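Local coordinates for methionine-binding protein (Coxiella burnetii, PDB 3TQW) that probably captures methionine outside the inner membrane as the lipid-anchored substrate-binding component of an ABC transporter, at residues I127-H132 against M140-N145; L99-K104 against P146-I151; I105-D110 against I151-A156; L118-K123 against A187-G192; S90-A95 against D165-A170. All coordinates share one frame; numbering follows the deposited sequence.

Contact 1: residues I127-H132 against M140-N145; sequences IQLKTH and MDIASN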
# COMPACT_ATOMS: atom_id res chain seq x y z
N ILE A 127 8.74 6.17 19.14
CA ILE A 127 9.49 5.01 19.61
C ILE A 127 10.84 4.98 18.94
O ILE A 127 11.09 5.73 17.99
CB ILE A 127 8.77 3.68 19.27
CG1 ILE A 127 8.56 3.57 17.76
CG2 ILE A 127 7.45 3.57 20.02
CD1 ILE A 127 8.00 2.22 17.32
N GLN A 128 11.71 4.11 19.43
CA GLN A 128 12.96 3.82 18.76
C GLN A 128 13.06 2.32 18.59
O GLN A 128 12.73 1.57 19.51
CB GLN A 128 14.15 4.35 19.56
CG GLN A 128 14.25 5.86 19.61
CD GLN A 128 15.46 6.35 20.38
OE1 GLN A 128 16.25 5.56 20.89
NE2 GLN A 128 15.62 7.67 20.47
N LEU A 129 13.49 1.89 17.41
CA LEU A 129 13.66 0.47 17.14
C LEU A 129 15.11 0.09 17.39
O LEU A 129 16.01 0.92 17.27
CB LEU A 129 13.28 0.16 15.69
CG LEU A 129 11.81 0.42 15.35
CD1 LEU A 129 11.57 0.33 13.84
CD2 LEU A 129 10.91 -0.55 16.10
N LYS A 130 15.33 -1.17 17.74
CA LYS A 130 16.69 -1.67 17.95
C LYS A 130 17.54 -1.32 16.73
O LYS A 130 17.06 -1.36 15.60
CB LYS A 130 16.68 -3.17 18.21
CG LYS A 130 15.94 -3.56 19.47
CD LYS A 130 15.93 -5.07 19.68
CE LYS A 130 15.18 -5.42 20.96
NZ LYS A 130 15.04 -6.90 21.13
N THR A 131 18.79 -0.97 16.98
CA THR A 131 19.69 -0.50 15.93
C THR A 131 19.78 -1.46 14.75
O THR A 131 19.52 -2.65 14.88
CB THR A 131 21.10 -0.22 16.48
OG1 THR A 131 21.56 -1.37 17.21
CG2 THR A 131 21.07 0.98 17.41
N HIS A 132 20.15 -0.90 13.59
CA HIS A 132 20.24 -1.64 12.33
C HIS A 132 18.89 -1.69 11.61
O HIS A 132 18.12 -2.62 11.78
CB HIS A 132 20.79 -3.06 12.53
CG HIS A 132 22.11 -3.11 13.24
ND1 HIS A 132 23.28 -2.68 12.65
CD2 HIS A 132 22.44 -3.54 14.47
CE1 HIS A 132 24.28 -2.84 13.50
NE2 HIS A 132 23.80 -3.36 14.61
N MSE A 140 8.65 -6.35 19.14
CA MSE A 140 9.74 -6.89 19.95
C MSE A 140 11.02 -6.14 19.68
O MSE A 140 11.99 -6.24 20.43
CB MSE A 140 9.94 -8.38 19.66
CG MSE A 140 9.04 -9.32 20.44
SE MSE A 140 9.37 -9.25 22.35
CE MSE A 140 7.77 -8.25 22.88
N ASP A 141 11.04 -5.39 18.58
CA ASP A 141 12.22 -4.64 18.20
C ASP A 141 12.16 -3.20 18.69
O ASP A 141 13.03 -2.39 18.36
CB ASP A 141 12.42 -4.66 16.68
CG ASP A 141 12.69 -6.06 16.16
OD1 ASP A 141 13.78 -6.60 16.45
OD2 ASP A 141 11.81 -6.60 15.46
N ILE A 142 11.13 -2.89 19.47
CA ILE A 142 11.04 -1.56 20.06
C ILE A 142 11.98 -1.49 21.26
O ILE A 142 11.80 -2.19 22.25
CB ILE A 142 9.60 -1.22 20.49
CG1 ILE A 142 8.69 -1.09 19.27
CG2 ILE A 142 9.57 0.08 21.28
CD1 ILE A 142 7.25 -0.78 19.61
N ALA A 143 13.00 -0.64 21.14
CA ALA A 143 14.00 -0.52 22.19
C ALA A 143 13.66 0.59 23.17
O ALA A 143 14.03 0.54 24.34
CB ALA A 143 15.38 -0.29 21.58
N SER A 144 12.94 1.60 22.69
CA SER A 144 12.53 2.72 23.53
C SER A 144 11.08 3.10 23.28
O SER A 144 10.67 3.35 22.14
CB SER A 144 13.45 3.92 23.28
OG SER A 144 13.04 5.05 24.03
N ASN A 145 10.29 3.14 24.36
CA ASN A 145 8.88 3.50 24.28
C ASN A 145 8.48 4.36 25.48
O ASN A 145 7.76 3.91 26.37
CB ASN A 145 8.02 2.23 24.18
CG ASN A 145 6.54 2.52 24.02
OD1 ASN A 145 6.12 3.68 23.89
ND2 ASN A 145 5.73 1.47 24.02

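Contact 2: residues L99-K104 against P146-I151; sequences LKTGAK and PKKLKI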
# COMPACT_ATOMS: atom_id res chain seq x y z
N LEU A 99 -0.55 12.72 22.70
CA LEU A 99 -0.66 11.32 23.12
C LEU A 99 -0.41 11.18 24.62
O LEU A 99 0.59 11.65 25.14
CB LEU A 99 0.31 10.43 22.35
CG LEU A 99 -0.11 10.04 20.94
CD1 LEU A 99 1.01 9.31 20.23
CD2 LEU A 99 -1.39 9.21 20.98
N LYS A 100 -1.33 10.51 25.30
CA LYS A 100 -1.17 10.23 26.72
C LYS A 100 -0.36 8.96 26.92
O LYS A 100 -0.19 8.15 26.00
CB LYS A 100 -2.53 10.09 27.40
CG LYS A 100 -3.41 11.33 27.31
CD LYS A 100 -4.84 11.03 27.73
CE LYS A 100 -5.74 12.24 27.55
NZ LYS A 100 -7.18 11.90 27.73
N THR A 101 0.15 8.78 28.14
CA THR A 101 0.85 7.56 28.50
C THR A 101 -0.08 6.37 28.33
O THR A 101 -1.23 6.40 28.77
CB THR A 101 1.35 7.63 29.95
OG1 THR A 101 2.22 8.76 30.10
CG2 THR A 101 2.09 6.36 30.33
N GLY A 102 0.42 5.32 27.68
CA GLY A 102 -0.36 4.11 27.48
C GLY A 102 -1.40 4.21 26.38
O GLY A 102 -2.30 3.38 26.30
N ALA A 103 -1.28 5.23 25.53
CA ALA A 103 -2.20 5.40 24.41
C ALA A 103 -2.10 4.20 23.47
O ALA A 103 -1.04 3.59 23.37
CB ALA A 103 -1.90 6.69 23.68
N LYS A 104 -3.20 3.87 22.80
CA LYS A 104 -3.23 2.76 21.85
C LYS A 104 -2.95 3.23 20.43
O LYS A 104 -3.60 4.15 19.94
CB LYS A 104 -4.59 2.06 21.87
CG LYS A 104 -5.01 1.56 23.24
CD LYS A 104 -6.38 0.89 23.17
CE LYS A 104 -6.68 0.15 24.47
NZ LYS A 104 -8.01 -0.51 24.43
N PRO A 146 8.95 5.62 25.51
CA PRO A 146 8.80 6.57 26.61
C PRO A 146 7.38 6.66 27.17
O PRO A 146 7.20 6.58 28.39
CB PRO A 146 9.19 7.91 25.98
CG PRO A 146 10.18 7.53 24.93
CD PRO A 146 9.72 6.20 24.39
N LYS A 147 6.39 6.85 26.30
CA LYS A 147 5.01 6.97 26.76
C LYS A 147 4.33 5.62 26.93
O LYS A 147 3.12 5.56 27.15
CB LYS A 147 4.19 7.86 25.83
CG LYS A 147 4.59 9.33 25.86
CD LYS A 147 3.57 10.19 25.15
CE LYS A 147 3.98 11.66 25.16
NZ LYS A 147 2.97 12.52 24.48
N LYS A 148 5.10 4.55 26.83
CA LYS A 148 4.57 3.20 27.02
C LYS A 148 3.34 2.99 26.15
O LYS A 148 2.31 2.49 26.61
CB LYS A 148 4.26 2.97 28.50
CG LYS A 148 5.48 3.22 29.40
CD LYS A 148 5.15 3.14 30.88
CE LYS A 148 6.40 3.37 31.72
NZ LYS A 148 6.12 3.30 33.18
N LEU A 149 3.45 3.39 24.90
CA LEU A 149 2.35 3.28 23.96
C LEU A 149 2.02 1.81 23.72
O LEU A 149 2.90 0.96 23.68
CB LEU A 149 2.70 3.98 22.65
CG LEU A 149 2.96 5.49 22.79
CD1 LEU A 149 3.55 6.07 21.51
CD2 LEU A 149 1.69 6.22 23.17
N LYS A 150 0.73 1.51 23.57
CA LYS A 150 0.30 0.14 23.33
C LYS A 150 0.04 -0.09 21.84
O LYS A 150 -0.80 0.58 21.24
CB LYS A 150 -0.95 -0.17 24.15
CG LYS A 150 -0.77 0.12 25.63
CD LYS A 150 -2.03 -0.19 26.42
CE LYS A 150 -1.84 0.12 27.90
NZ LYS A 150 -3.04 -0.24 28.70
N ILE A 151 0.76 -1.04 21.25
CA ILE A 151 0.62 -1.34 19.83
C ILE A 151 -0.49 -2.36 19.59
O ILE A 151 -0.46 -3.46 20.12
CB ILE A 151 1.94 -1.87 19.24
CG1 ILE A 151 3.07 -0.88 19.51
CG2 ILE A 151 1.79 -2.10 17.74
CD1 ILE A 151 2.82 0.51 18.92

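Contact 3: residues I105-D110 against I151-A156; sequences IAVPSD and IVELDA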
# COMPACT_ATOMS: atom_id res chain seq x y z
N ILE A 105 -2.00 2.57 19.77
CA ILE A 105 -1.66 2.88 18.40
C ILE A 105 -1.90 1.64 17.54
O ILE A 105 -1.31 0.59 17.79
CB ILE A 105 -0.16 3.24 18.26
CG1 ILE A 105 0.27 4.23 19.34
CG2 ILE A 105 0.12 3.79 16.87
CD1 ILE A 105 -0.24 5.62 19.13
N ALA A 106 -2.77 1.76 16.55
CA ALA A 106 -3.07 0.63 15.67
C ALA A 106 -2.14 0.62 14.47
O ALA A 106 -1.85 1.67 13.90
CB ALA A 106 -4.53 0.66 15.23
N VAL A 107 -1.67 -0.56 14.10
CA VAL A 107 -0.82 -0.75 12.92
C VAL A 107 -1.30 -1.98 12.16
O VAL A 107 -1.96 -2.85 12.74
CB VAL A 107 0.65 -0.96 13.32
CG1 VAL A 107 1.17 0.25 14.11
CG2 VAL A 107 0.79 -2.23 14.16
N PRO A 108 -0.98 -2.07 10.86
CA PRO A 108 -1.31 -3.28 10.08
C PRO A 108 -0.65 -4.51 10.70
O PRO A 108 0.40 -4.36 11.32
CB PRO A 108 -0.71 -3.00 8.70
CG PRO A 108 -0.59 -1.50 8.63
CD PRO A 108 -0.28 -1.07 10.04
N SER A 109 -1.25 -5.69 10.52
CA SER A 109 -0.77 -6.91 11.17
C SER A 109 0.05 -7.82 10.24
O SER A 109 0.68 -8.76 10.70
CB SER A 109 -1.95 -7.71 11.73
OG SER A 109 -2.81 -8.11 10.67
N ASP A 110 0.03 -7.55 8.94
CA ASP A 110 0.88 -8.31 8.02
C ASP A 110 2.32 -7.83 8.16
O ASP A 110 2.56 -6.65 8.40
CB ASP A 110 0.40 -8.13 6.58
CG ASP A 110 0.57 -6.71 6.09
OD1 ASP A 110 -0.29 -5.86 6.41
OD2 ASP A 110 1.57 -6.44 5.39
N ILE A 151 0.76 -1.04 21.25
CA ILE A 151 0.62 -1.34 19.83
C ILE A 151 -0.49 -2.36 19.59
O ILE A 151 -0.46 -3.46 20.12
CB ILE A 151 1.94 -1.87 19.24
CG1 ILE A 151 3.07 -0.88 19.51
CG2 ILE A 151 1.79 -2.10 17.74
CD1 ILE A 151 2.82 0.51 18.92
N VAL A 152 -1.46 -1.97 18.77
CA VAL A 152 -2.59 -2.83 18.42
C VAL A 152 -2.46 -3.28 16.97
O VAL A 152 -2.45 -2.46 16.06
CB VAL A 152 -3.92 -2.07 18.59
CG1 VAL A 152 -5.09 -2.94 18.19
CG2 VAL A 152 -4.07 -1.59 20.03
N GLU A 153 -2.35 -4.59 16.76
CA GLU A 153 -2.15 -5.13 15.42
C GLU A 153 -3.46 -5.57 14.76
O GLU A 153 -4.08 -6.54 15.18
CB GLU A 153 -1.11 -6.25 15.48
CG GLU A 153 0.23 -5.77 16.07
CD GLU A 153 1.02 -6.87 16.76
OE1 GLU A 153 2.05 -7.31 16.20
OE2 GLU A 153 0.63 -7.28 17.88
N LEU A 154 -3.88 -4.83 13.73
CA LEU A 154 -5.12 -5.11 13.01
C LEU A 154 -4.87 -5.38 11.54
O LEU A 154 -3.92 -4.86 10.95
CB LEU A 154 -6.08 -3.92 13.13
CG LEU A 154 -6.37 -3.44 14.55
CD1 LEU A 154 -7.21 -2.17 14.52
CD2 LEU A 154 -7.07 -4.52 15.35
N ASP A 155 -5.74 -6.18 10.93
CA ASP A 155 -5.72 -6.35 9.49
C ASP A 155 -5.87 -4.99 8.81
O ASP A 155 -6.67 -4.15 9.25
CB ASP A 155 -6.83 -7.29 9.04
CG ASP A 155 -6.89 -7.44 7.54
OD1 ASP A 155 -6.08 -8.21 6.99
OD2 ASP A 155 -7.73 -6.75 6.90
N ALA A 156 -5.11 -4.77 7.74
CA ALA A 156 -5.06 -3.47 7.07
C ALA A 156 -6.44 -2.90 6.72
O ALA A 156 -6.64 -1.68 6.77
CB ALA A 156 -4.20 -3.55 5.82
O HOH W 1 -3.26 -9.07 7.99
O HOH W 2 -2.86 -6.43 6.92

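Contact 4: residues L118-K123 against A187-G192; sequences LLLLEK and ALLTEG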
# COMPACT_ATOMS: atom_id res chain seq x y z
N LEU A 118 5.82 0.66 12.04
CA LEU A 118 6.71 0.87 13.18
C LEU A 118 7.82 1.85 12.83
O LEU A 118 8.21 2.69 13.65
CB LEU A 118 7.29 -0.47 13.67
CG LEU A 118 6.27 -1.37 14.36
CD1 LEU A 118 6.88 -2.73 14.69
CD2 LEU A 118 5.73 -0.69 15.62
N LEU A 119 8.31 1.77 11.60
CA LEU A 119 9.31 2.71 11.11
C LEU A 119 8.75 4.13 11.08
O LEU A 119 9.47 5.09 11.37
CB LEU A 119 9.81 2.30 9.73
CG LEU A 119 10.83 1.16 9.71
CD1 LEU A 119 11.02 0.61 8.30
CD2 LEU A 119 12.16 1.63 10.29
N LEU A 120 7.47 4.25 10.72
CA LEU A 120 6.81 5.55 10.69
C LEU A 120 6.61 6.11 12.10
O LEU A 120 6.73 7.32 12.31
CB LEU A 120 5.48 5.45 9.94
CG LEU A 120 4.63 6.71 9.77
CD1 LEU A 120 5.41 7.83 9.10
CD2 LEU A 120 3.36 6.41 8.97
N LEU A 121 6.29 5.24 13.06
CA LEU A 121 6.15 5.68 14.45
C LEU A 121 7.50 6.16 14.98
O LEU A 121 7.56 7.04 15.84
CB LEU A 121 5.61 4.55 15.34
CG LEU A 121 4.20 4.06 15.04
CD1 LEU A 121 3.89 2.82 15.87
CD2 LEU A 121 3.18 5.15 15.32
N GLU A 122 8.57 5.57 14.47
CA GLU A 122 9.92 5.98 14.85
C GLU A 122 10.25 7.34 14.23
O GLU A 122 10.85 8.20 14.87
CB GLU A 122 10.94 4.93 14.42
CG GLU A 122 12.35 5.26 14.84
CD GLU A 122 13.33 4.16 14.49
OE1 GLU A 122 13.37 3.73 13.31
OE2 GLU A 122 14.06 3.71 15.40
N LYS A 123 9.84 7.53 12.98
CA LYS A 123 10.00 8.81 12.31
C LYS A 123 9.25 9.87 13.10
O LYS A 123 9.71 11.01 13.24
CB LYS A 123 9.46 8.73 10.88
CG LYS A 123 9.52 10.02 10.07
CD LYS A 123 8.85 9.81 8.72
CE LYS A 123 8.82 11.09 7.90
NZ LYS A 123 10.19 11.57 7.60
N ALA A 187 -3.68 13.47 7.76
CA ALA A 187 -2.59 12.79 8.45
C ALA A 187 -1.80 13.75 9.34
O ALA A 187 -1.48 14.88 8.94
CB ALA A 187 -1.66 12.11 7.46
N LEU A 188 -1.49 13.31 10.56
CA LEU A 188 -0.65 14.10 11.45
C LEU A 188 0.79 14.08 10.96
O LEU A 188 1.58 14.97 11.26
CB LEU A 188 -0.73 13.57 12.89
CG LEU A 188 -1.95 14.00 13.72
CD1 LEU A 188 -3.24 13.45 13.12
CD2 LEU A 188 -1.80 13.56 15.17
N LEU A 189 1.10 13.06 10.17
CA LEU A 189 2.45 12.84 9.65
C LEU A 189 2.41 11.75 8.58
O LEU A 189 1.63 10.80 8.70
CB LEU A 189 3.38 12.39 10.78
CG LEU A 189 4.81 12.03 10.38
CD1 LEU A 189 5.59 13.26 9.90
CD2 LEU A 189 5.55 11.35 11.53
N THR A 190 3.23 11.88 7.54
CA THR A 190 3.35 10.82 6.54
C THR A 190 4.81 10.48 6.26
O THR A 190 5.71 11.27 6.56
CB THR A 190 2.69 11.20 5.20
OG1 THR A 190 3.49 12.19 4.55
CG2 THR A 190 1.28 11.72 5.40
N GLU A 191 5.04 9.31 5.68
CA GLU A 191 6.36 8.93 5.21
C GLU A 191 6.86 9.94 4.20
O GLU A 191 6.07 10.71 3.65
CB GLU A 191 6.31 7.58 4.50
CG GLU A 191 5.86 6.39 5.33
CD GLU A 191 5.67 5.16 4.46
OE1 GLU A 191 5.15 5.30 3.33
OE2 GLU A 191 6.05 4.05 4.89
N GLY A 192 8.16 9.92 3.95
CA GLY A 192 8.73 10.66 2.84
C GLY A 192 8.49 9.91 1.54
O GLY A 192 8.05 8.76 1.55

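Contact 5: residues S90-A95 against D165-A170; sequences SKKITA and DVDLAA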
# COMPACT_ATOMS: atom_id res chain seq x y z
N SER A 90 -5.82 10.11 13.27
CA SER A 90 -6.51 10.03 14.54
C SER A 90 -7.82 10.81 14.50
O SER A 90 -7.95 11.77 13.75
CB SER A 90 -5.63 10.57 15.67
OG SER A 90 -6.34 10.61 16.89
N LYS A 91 -8.79 10.36 15.29
CA LYS A 91 -10.00 11.13 15.53
C LYS A 91 -10.04 11.59 16.98
O LYS A 91 -11.07 12.06 17.47
CB LYS A 91 -11.24 10.30 15.19
CG LYS A 91 -11.50 10.15 13.70
CD LYS A 91 -12.41 8.97 13.39
CE LYS A 91 -13.75 9.08 14.09
NZ LYS A 91 -14.64 7.94 13.73
N LYS A 92 -8.91 11.47 17.67
CA LYS A 92 -8.84 11.86 19.08
C LYS A 92 -7.79 12.95 19.36
O LYS A 92 -7.89 13.66 20.36
CB LYS A 92 -8.61 10.63 19.97
CG LYS A 92 -9.73 9.59 19.92
CD LYS A 92 -9.52 8.49 20.95
CE LYS A 92 -10.47 7.32 20.76
NZ LYS A 92 -11.91 7.69 20.93
N ILE A 93 -6.78 13.06 18.50
CA ILE A 93 -5.76 14.10 18.66
C ILE A 93 -5.46 14.81 17.35
O ILE A 93 -5.62 14.24 16.27
CB ILE A 93 -4.44 13.53 19.24
CG1 ILE A 93 -3.84 12.49 18.30
CG2 ILE A 93 -4.66 12.94 20.63
CD1 ILE A 93 -2.51 11.91 18.78
N THR A 94 -5.04 16.07 17.44
CA THR A 94 -4.66 16.86 16.27
C THR A 94 -3.15 17.01 16.18
O THR A 94 -2.62 17.41 15.15
CB THR A 94 -5.29 18.26 16.30
OG1 THR A 94 -4.89 18.93 17.50
CG2 THR A 94 -6.80 18.18 16.24
N ALA A 95 -2.46 16.70 17.27
CA ALA A 95 -1.01 16.78 17.30
C ALA A 95 -0.43 15.59 18.04
O ALA A 95 -1.01 15.11 19.01
CB ALA A 95 -0.55 18.08 17.94
N ASP A 165 -11.61 3.68 18.61
CA ASP A 165 -11.12 2.84 19.70
C ASP A 165 -9.63 2.98 19.97
O ASP A 165 -9.12 2.47 20.97
CB ASP A 165 -11.44 1.37 19.42
CG ASP A 165 -12.94 1.10 19.33
OD1 ASP A 165 -13.69 1.69 20.13
OD2 ASP A 165 -13.35 0.31 18.45
N VAL A 166 -8.91 3.66 19.09
CA VAL A 166 -7.49 3.89 19.32
C VAL A 166 -7.19 5.37 19.22
O VAL A 166 -8.00 6.15 18.73
CB VAL A 166 -6.61 3.11 18.32
CG1 VAL A 166 -6.89 1.61 18.44
CG2 VAL A 166 -6.87 3.60 16.89
N ASP A 167 -6.01 5.76 19.69
CA ASP A 167 -5.64 7.16 19.71
C ASP A 167 -4.94 7.59 18.43
O ASP A 167 -4.90 8.78 18.12
CB ASP A 167 -4.75 7.43 20.92
CG ASP A 167 -5.44 7.05 22.22
OD1 ASP A 167 -6.40 7.76 22.59
OD2 ASP A 167 -5.05 6.05 22.85
N LEU A 168 -4.42 6.62 17.69
CA LEU A 168 -3.63 6.89 16.49
C LEU A 168 -3.54 5.61 15.67
O LEU A 168 -3.44 4.52 16.23
CB LEU A 168 -2.21 7.33 16.88
CG LEU A 168 -1.33 7.94 15.79
CD1 LEU A 168 -1.87 9.32 15.42
CD2 LEU A 168 0.12 8.02 16.23
N ALA A 169 -3.59 5.73 14.35
CA ALA A 169 -3.47 4.55 13.50
C ALA A 169 -2.63 4.84 12.26
O ALA A 169 -2.78 5.90 11.64
CB ALA A 169 -4.85 4.02 13.10
N ALA A 170 -1.76 3.91 11.92
CA ALA A 170 -1.04 3.94 10.65
C ALA A 170 -1.90 3.21 9.63
O ALA A 170 -2.20 2.03 9.81
CB ALA A 170 0.31 3.26 10.79
O HOH W 3 -8.61 8.04 16.78

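Contact 1: residues I127-H132 against M140-N145
Gln128 faces both Ala143 and Ser144 of the other strand, and backbone bonds carry most of this antiparallel pairing. Ala143 N reaches Gln128 O at 2.8 Å and Ser144 N reaches the same oxygen at 3.2 Å. Gln128 N answers with a 3.0 Å bond to Ser144 O. Beyond the bulge, Lys130 N donates to Asp141 O at 2.7 Å. Two CA-H...O contacts, from Ile127 CA to Ser144 O and from Leu129 CA to Asp141 O, fill in between these bonds.

Apolar contacts gather around Ile142. Its CD1 meets CD1 of Ile127 at 3.8 Å, the two side chains crossing at about a right angle, while its CG1 touches Leu129 CD2 at 3.9 Å. Ile127 and Leu129 also rest on helix 111-123, so this side of the hairpin faces the domain. Gln128 and Ser144 share a face of the ribbon, where their CB atoms meet at 3.8 Å.

The polar side-chain contact is slighter. The extended chain of Lys130 runs past the Asp141 backbone and places NZ in a weak bond to Met140 O, a selenomethionine here; Asp141 OD2 itself accepts from Thr138 N. Two residues, Ala143 and Ser144, opposite the single Gln128 make a classic beta bulge, here in a small two-stranded antiparallel ribbon beside the helix.

Contact 2: residues L99-K104 against P146-I151
A type II beta turn from Lys100 to Ala103 leads into strand 104-108 and lies against the loop that feeds the edge strand 150-154, where parallel pairing begins. Thr101 and Gly102 meet Lys147 at the turn itself: Gly102 N donates to Lys147 O at 2.8 Å. Gly102 has a positive phi of 78°, a backbone shape that favours glycine, and its CA lies 3.2 Å from Lys148 O in a CA-H...O contact. Thr101 approaches the same Lys147 carbonyl with its methyl: CG2, anti to the backbone N, stands 3.4 Å from Lys147 O.

Lys147 also reaches back to Leu99, just before the turn. Its extended chain runs CD and CE past Leu99 O, and NZ ends 2.6 Å from that oxygen, in the carbonyl plane and on a lone pair. Further along, Lys150 N donates to Ala103 O at 2.7 Å, while the methylenes of Lys150 run past Gly102 O, with CD 3.6 Å from it.

The apolar side is made by Leu149, whose CD2 packs on Ala103 CB at 3.7 Å and whose CD1 comes near Leu99 CD1. Leu99 and Leu149 both continue onto Ile105, which joins the patch to the domain core. Asp167 OD2 accepts from Lys104 N. A turn followed by the Lys104-Lys150 bridge marks the start of two adjacent parallel strands in an alpha/beta domain.

Contact 3: residues I105-D110 against I151-A156
Ile151 packs against strand 105-108 from the edge of the five-stranded mixed sheet in one domain of this periplasmic-binding-protein fold. The two strands run parallel, their directions 36° apart, and helix 111-123 follows the inner one in the chain. Ile151 CG2, set anti to its own backbone N, touches Val107 CG2 at 3.7 Å, the two side chains crossing obliquely. The CD1 of Ile151 lies by Ile105 CB. This face is roofed by helix 111-123, which brings Leu121 onto Ile105 and Ala117 onto Val107.

Val152 grips the inner strand through both its backbone N and its backbone O: the N donates to Ile105 O at 2.7 Å, and the O receives Val107 N at 2.8 Å. Its CB turns to the other face, near the methyl of Ala106. Glu153 returns to the helix face, where its CG meets Val107 CG2 and its CB meets Ser109 CB, both at 4.1 Å.

At Leu154 the amide bonds Val107 O at 2.9 Å, CD1 reaches back to Ala106 CB, and the carbonyl O lies 3.2 Å from Pro108 CA. Two waters continue the link. One molecule joins Asp155 OD1 with Ser109 OG. A second bridges the loop ends near the bound methionine's pocket: it accepts from Ala156 N and donates to Asp110 OD1 at 2.7 Å, while Asp110 OD2, at the helix N-cap, is bonded to ND2 of the pocket residue Asn113.

Contact 4: residues L118-K123 against A187-G192
Leu120 lays its CD1 methyl over the peptide joining Thr190 to Glu191, 3.7 Å from Glu191 N and 3.9 Å from Thr190 C. CG is anti to the backbone N (chi1 -179°), and CD1 beyond it does the touching. The same methyl touches Glu191 CG at 4.1 Å and, more loosely, Leu189 CD2 at 4.3 Å. Leu189 CD2 also comes within reach of the Leu120 carbonyl oxygen, so Leu189 sits beside the helix backbone as well as beside its side chains.

One turn further along, Lys123 spans the outer part of the contact. Its CG is likewise anti to the backbone N, and the chain runs extended to CE, which lies 3.4 Å from Thr190 O. The touching here is done by methylenes: CE also approaches Glu191 CA and Gly192 N, each at 4.2 Å.

These residues join helix 111-123 to 189-190, the weakly bonded outermost strand of the mixed sheet, and the helix packs across that sheet's face. Leu120 also rests on Met86 and Leu88, carrying the same layer onto the neighbouring strand 87-89, while Leu121 packs onto strand 104-108.

Glu191 meets Leu120 through its CG and backbone N, while its carboxylate is engaged by residues beyond the two segments. OE2 forms a salt bridge with NE of Arg116, a residue of the methionine pocket one turn before Leu120 on the same helix, and OE1 accepts from Met86 N. The Glu191 side chain lies about 7 Å from the bound methionine.

Contact 5: residues S90-A95 against D165-A170
Ser90 and Leu168 bring the two backbones within 4.7 Å at their CA atoms, just where the chain leaves strand 87-89 and just where strand 168-171 starts. Ser90 supplies the central bond: OG donates to Asp167 O at 2.6 Å, coming from above the plane of that carbonyl. Its first torsion sets OG anti to the backbone N, where it also accepts from Lys92 N at 2.8 Å and Ile93 N at 3.0 Å. Those two bonds make an ST turn and an ST motif, bending the loop around the hydroxyl.

Lys92 lies across Val166 and Asp167 with its methylenes. CE is 3.4 Å from Val166 O, CD is 3.6 Å from Asp167 OD1, and NZ goes on to bond Gly164 O. Asp167 turns its other carboxylate oxygen, OD2, to Lys104 N. Ile93 CD1 approaches Leu168 CD1 at 4.3 Å, and a water joins Lys91 N to Val166 O.

With one proton given and two received, the Ser90 hydroxyl is probably held in one rotation, tying the fold of its own loop to the neighbouring strand's entry.

Overall arrangement
Contacts 2, 3 and 5 are partly buried and build on one sheet: contacts 2 and 3 share Ile151 and strand 150-154, and contact 5 reaches strand 168-171, the other neighbour of strand 104-108. Contact 3 has a regular parallel ladder, whereas contacts 2 and 5 lie at strand entries and rely on turns, lysine chains and a serine hydroxyl. Contacts 1 and 4 are surface contacts. Contact 4 sets helix 111-123 on the same sheet through methyl and methylene contacts with backbone atoms; contact 1 is a separate ribbon, tied to the helix by Glu122 and Leu129, that touches the sheet's edge through Ile142 on Ile151. Contacts 3 and 4 lie nearest the methionine.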